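Local coordinates for phosphoglycolate phosphatase (Lactobacillus plantarum, PDB 2HDO), which probably hydrolyses 2-phosphoglycolate to glycolate and phosphate, as a putative phosphoglycolate phosphatase of the haloacid dehalogenase-like hydrolase superfamily, at residues Pro86-Pro96 / Lys200-Phe208. Residues are numbered along the deposited sequence; the frame is centred on the assembly and turned at random.
Sequences PGITSLFEQLP and KPLDILELF
L91 and L205 lie alongside each other, pointing opposite ways, with L91 CD1 3.8 Å from L205 CD2, and around them helix 88-94 packs against residues 200-208 on one side of the parallel sheet of the Rossmann-like haloacid dehalogenase core. The pair illustrates how two neighbouring segments with no hydrogen bond between them can be joined by apolar packing. The other L91 methyl, CD2, runs at about a right angle to I204 and comes 3.9 Å from its CD1; this fork spans both partners because CG is anti to the backbone N (chi1 170°), leaving it beside the carbonyl carbon. L205 reaches further along the helix, its CD1 resting 3.6 Å from Q94 CB. Beyond the helix, L95 CD2 touches F208 CE2 obliquely at 3.9 Å, while the P96 ring lies against F208, CG 3.8 Å from F208 CG and CD over one face of the aromatic ring. With an alanine in place of F208, P96 and L95 CD2 would probably lose their aromatic cover and a gap would open above L7 of strand 6-9. That leucine also receives L95 and I204, so L7 lies beneath L95, I204 and F208, at this end of the contact.

At the opposite end, G87, the N-cap residue, lets P201 approach: a CB there would point at the proline, and the positive phi of 98° would already press it on the preceding carbonyl. P201 CG sits 3.6 Å from P86 O, and its ring also meets the end of I88. Residues 201-207 keep helical backbone angles, but each N from D203 to F208 bonds to the O three residues back. Before these turns, K200 N donates to D203 OD2 at 3.0 Å, arriving from above the carboxylate plane.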
loop_
_atom_site.group_PDB
_atom_site.type_symbol
_atom_site.label_atom_id
_atom_site.label_comp_id
_atom_site.label_asym_id
_atom_site.label_seq_id
_atom_site.Cartn_x
_atom_site.Cartn_y
_atom_site.Cartn_z
ATOM N N PRO A 86 -12.823 -1.083 -8.681
ATOM C CA PRO A 86 -13.632 -0.218 -9.539
ATOM C C PRO A 86 -13.687 1.206 -8.991
ATOM O O PRO A 86 -13.720 1.393 -7.763
ATOM C CB PRO A 86 -15.006 -0.880 -9.521
ATOM C CG PRO A 86 -14.944 -2.026 -8.600
ATOM C CD PRO A 86 -13.591 -2.159 -8.034
ATOM N N GLY A 87 -13.653 2.173 -9.901
ATOM C CA GLY A 87 -13.702 3.591 -9.584
ATOM C C GLY A 87 -12.328 4.233 -9.556
ATOM O O GLY A 87 -12.207 5.448 -9.635
ATOM N N ILE A 88 -11.263 3.424 -9.431
ATOM C CA ILE A 88 -9.916 3.986 -9.355
ATOM C C ILE A 88 -9.511 4.673 -10.652
ATOM O O ILE A 88 -8.990 5.789 -10.625
ATOM C CB ILE A 88 -8.899 2.874 -8.969
ATOM C CG1 ILE A 88 -9.137 2.407 -7.533
ATOM C CG2 ILE A 88 -7.437 3.335 -9.144
ATOM C CD1 ILE A 88 -8.864 3.408 -6.472
ATOM N N THR A 89 -9.781 4.059 -11.800
ATOM C CA THR A 89 -9.434 4.676 -13.086
ATOM C C THR A 89 -10.175 6.026 -13.289
ATOM O O THR A 89 -9.576 7.011 -13.753
ATOM C CB THR A 89 -9.722 3.712 -14.286
ATOM O OG1 THR A 89 -11.082 3.267 -14.226
ATOM C CG2 THR A 89 -8.801 2.510 -14.254
ATOM N N SER A 90 -11.459 6.055 -12.903
ATOM C CA SER A 90 -12.284 7.258 -12.988
ATOM C C SER A 90 -11.796 8.327 -12.043
ATOM O O SER A 90 -11.866 9.520 -12.315
ATOM C CB SER A 90 -13.721 6.941 -12.622
ATOM O OG SER A 90 -14.259 5.958 -13.474
ATOM N N LEU A 91 -11.334 7.893 -10.882
ATOM C CA LEU A 91 -10.823 8.819 -9.898
ATOM C C LEU A 91 -9.653 9.595 -10.468
ATOM O O LEU A 91 -9.586 10.804 -10.348
ATOM C CB LEU A 91 -10.416 8.097 -8.631
ATOM C CG LEU A 91 -9.643 8.912 -7.588
ATOM C CD1 LEU A 91 -10.544 9.965 -6.984
ATOM C CD2 LEU A 91 -9.030 7.989 -6.545
ATOM N N PHE A 92 -8.701 8.889 -11.055
ATOM C CA PHE A 92 -7.502 9.522 -11.564
ATOM C C PHE A 92 -7.763 10.414 -12.816
ATOM O O PHE A 92 -7.046 11.393 -13.043
ATOM C CB PHE A 92 -6.395 8.461 -11.746
ATOM C CG PHE A 92 -5.758 8.051 -10.455
ATOM C CD1 PHE A 92 -4.910 8.918 -9.821
ATOM C CD2 PHE A 92 -6.003 6.828 -9.875
ATOM C CE1 PHE A 92 -4.337 8.615 -8.616
ATOM C CE2 PHE A 92 -5.411 6.482 -8.653
ATOM C CZ PHE A 92 -4.585 7.363 -8.016
ATOM N N GLU A 93 -8.862 10.147 -13.520
ATOM C CA GLU A 93 -9.324 11.049 -14.595
ATOM C C GLU A 93 -9.872 12.361 -14.053
ATOM O O GLU A 93 -9.857 13.373 -14.763
ATOM C CB GLU A 93 -10.430 10.413 -15.443
ATOM C CG GLU A 93 -10.201 8.992 -15.940
ATOM C CD GLU A 93 -9.267 8.908 -17.098
ATOM O OE1 GLU A 93 -8.567 9.908 -17.358
ATOM O OE2 GLU A 93 -9.239 7.838 -17.756
ATOM N N GLN A 94 -10.405 12.359 -12.839
ATOM C CA GLN A 94 -11.133 13.517 -12.321
ATOM C C GLN A 94 -10.338 14.339 -11.290
ATOM O O GLN A 94 -10.662 15.498 -11.053
ATOM C CB GLN A 94 -12.439 13.061 -11.670
ATOM C CG GLN A 94 -13.461 12.354 -12.574
ATOM C CD GLN A 94 -13.939 13.192 -13.727
ATOM O OE1 GLN A 94 -14.152 14.406 -13.596
ATOM N NE2 GLN A 94 -14.121 12.550 -14.880
ATOM N N LEU A 95 -9.320 13.754 -10.654
ATOM C CA LEU A 95 -8.561 14.510 -9.632
ATOM C C LEU A 95 -7.957 15.789 -10.266
ATOM O O LEU A 95 -7.475 15.722 -11.401
ATOM C CB LEU A 95 -7.474 13.640 -9.031
ATOM C CG LEU A 95 -7.945 12.629 -7.951
ATOM C CD1 LEU A 95 -6.877 11.596 -7.633
ATOM C CD2 LEU A 95 -8.323 13.334 -6.657
ATOM N N PRO A 96 -8.013 16.957 -9.580
ATOM C CA PRO A 96 -7.451 18.182 -10.137
ATOM C C PRO A 96 -5.985 18.010 -10.521
ATOM O O PRO A 96 -5.197 17.427 -9.757
ATOM C CB PRO A 96 -7.536 19.202 -8.986
ATOM C CG PRO A 96 -8.432 18.614 -7.995
ATOM C CD PRO A 96 -8.592 17.158 -8.237
ATOM N N LYS A 200 -16.022 4.802 -0.907
ATOM C CA LYS A 200 -15.629 4.344 -2.229
ATOM C C LYS A 200 -14.697 5.361 -2.878
ATOM O O LYS A 200 -14.644 6.517 -2.448
ATOM C CB LYS A 200 -16.843 4.110 -3.109
ATOM C CG LYS A 200 -17.692 5.316 -3.251
ATOM N N PRO A 201 -13.942 4.923 -3.883
ATOM C CA PRO A 201 -12.887 5.793 -4.432
ATOM C C PRO A 201 -13.299 7.176 -4.880
ATOM O O PRO A 201 -12.584 8.155 -4.609
ATOM C CB PRO A 201 -12.335 4.990 -5.585
ATOM C CG PRO A 201 -12.586 3.565 -5.190
ATOM C CD PRO A 201 -13.906 3.576 -4.477
ATOM N N LEU A 202 -14.446 7.282 -5.538
ATOM C CA LEU A 202 -14.900 8.578 -6.033
ATOM C C LEU A 202 -15.248 9.609 -4.928
ATOM O O LEU A 202 -15.295 10.821 -5.166
ATOM C CB LEU A 202 -16.037 8.400 -7.048
ATOM C CG LEU A 202 -15.541 7.701 -8.321
ATOM C CD1 LEU A 202 -16.716 7.269 -9.193
ATOM C CD2 LEU A 202 -14.583 8.616 -9.097
ATOM N N ASP A 203 -15.423 9.130 -3.707
ATOM C CA ASP A 203 -15.663 10.012 -2.573
ATOM C C ASP A 203 -14.479 10.923 -2.274
ATOM O O ASP A 203 -14.653 11.960 -1.658
ATOM C CB ASP A 203 -15.975 9.213 -1.315
ATOM C CG ASP A 203 -17.262 8.392 -1.427
ATOM O OD1 ASP A 203 -18.124 8.691 -2.295
ATOM O OD2 ASP A 203 -17.412 7.468 -0.604
ATOM N N ILE A 204 -13.283 10.510 -2.683
ATOM C CA ILE A 204 -12.089 11.366 -2.573
ATOM C C ILE A 204 -12.318 12.701 -3.308
ATOM O O ILE A 204 -11.862 13.736 -2.842
ATOM C CB ILE A 204 -10.835 10.635 -3.095
ATOM C CG1 ILE A 204 -10.611 9.391 -2.226
ATOM C CG2 ILE A 204 -9.621 11.588 -3.099
ATOM C CD1 ILE A 204 -9.518 8.382 -2.690
ATOM N N LEU A 205 -13.077 12.692 -4.410
ATOM C CA LEU A 205 -13.331 13.932 -5.135
ATOM C C LEU A 205 -14.067 14.957 -4.312
ATOM O O LEU A 205 -13.999 16.156 -4.632
ATOM C CB LEU A 205 -14.084 13.686 -6.448
ATOM C CG LEU A 205 -13.408 12.723 -7.425
ATOM C CD1 LEU A 205 -14.318 12.468 -8.628
ATOM C CD2 LEU A 205 -12.072 13.296 -7.846
ATOM N N GLU A 206 -14.794 14.527 -3.288
ATOM C CA GLU A 206 -15.527 15.464 -2.433
ATOM C C GLU A 206 -14.578 16.436 -1.706
ATOM O O GLU A 206 -15.010 17.512 -1.316
ATOM C CB GLU A 206 -16.391 14.731 -1.401
ATOM C CG GLU A 206 -17.531 13.849 -1.984
ATOM C CD GLU A 206 -18.012 12.736 -1.013
ATOM N N LEU A 207 -13.304 16.081 -1.532
ATOM C CA LEU A 207 -12.322 17.020 -0.973
ATOM C C LEU A 207 -12.029 18.201 -1.874
ATOM O O LEU A 207 -11.391 19.147 -1.424
ATOM C CB LEU A 207 -10.969 16.350 -0.723
ATOM C CG LEU A 207 -10.822 15.084 0.136
ATOM C CD1 LEU A 207 -9.456 14.445 -0.116
ATOM C CD2 LEU A 207 -10.984 15.433 1.559
ATOM N N PHE A 208 -12.401 18.122 -3.145
ATOM C CA PHE A 208 -12.020 19.136 -4.153
ATOM C C PHE A 208 -13.240 19.712 -4.868
ATOM O O PHE A 208 -14.211 20.075 -4.211
ATOM C CB PHE A 208 -11.051 18.525 -5.157
ATOM C CG PHE A 208 -9.864 17.853 -4.505
ATOM C CD1 PHE A 208 -8.815 18.607 -4.010
ATOM C CD2 PHE A 208 -9.813 16.477 -4.355
ATOM C CE1 PHE A 208 -7.735 18.005 -3.379
ATOM C CE2 PHE A 208 -8.733 15.876 -3.720
ATOM C CZ PHE A 208 -7.703 16.638 -3.223
#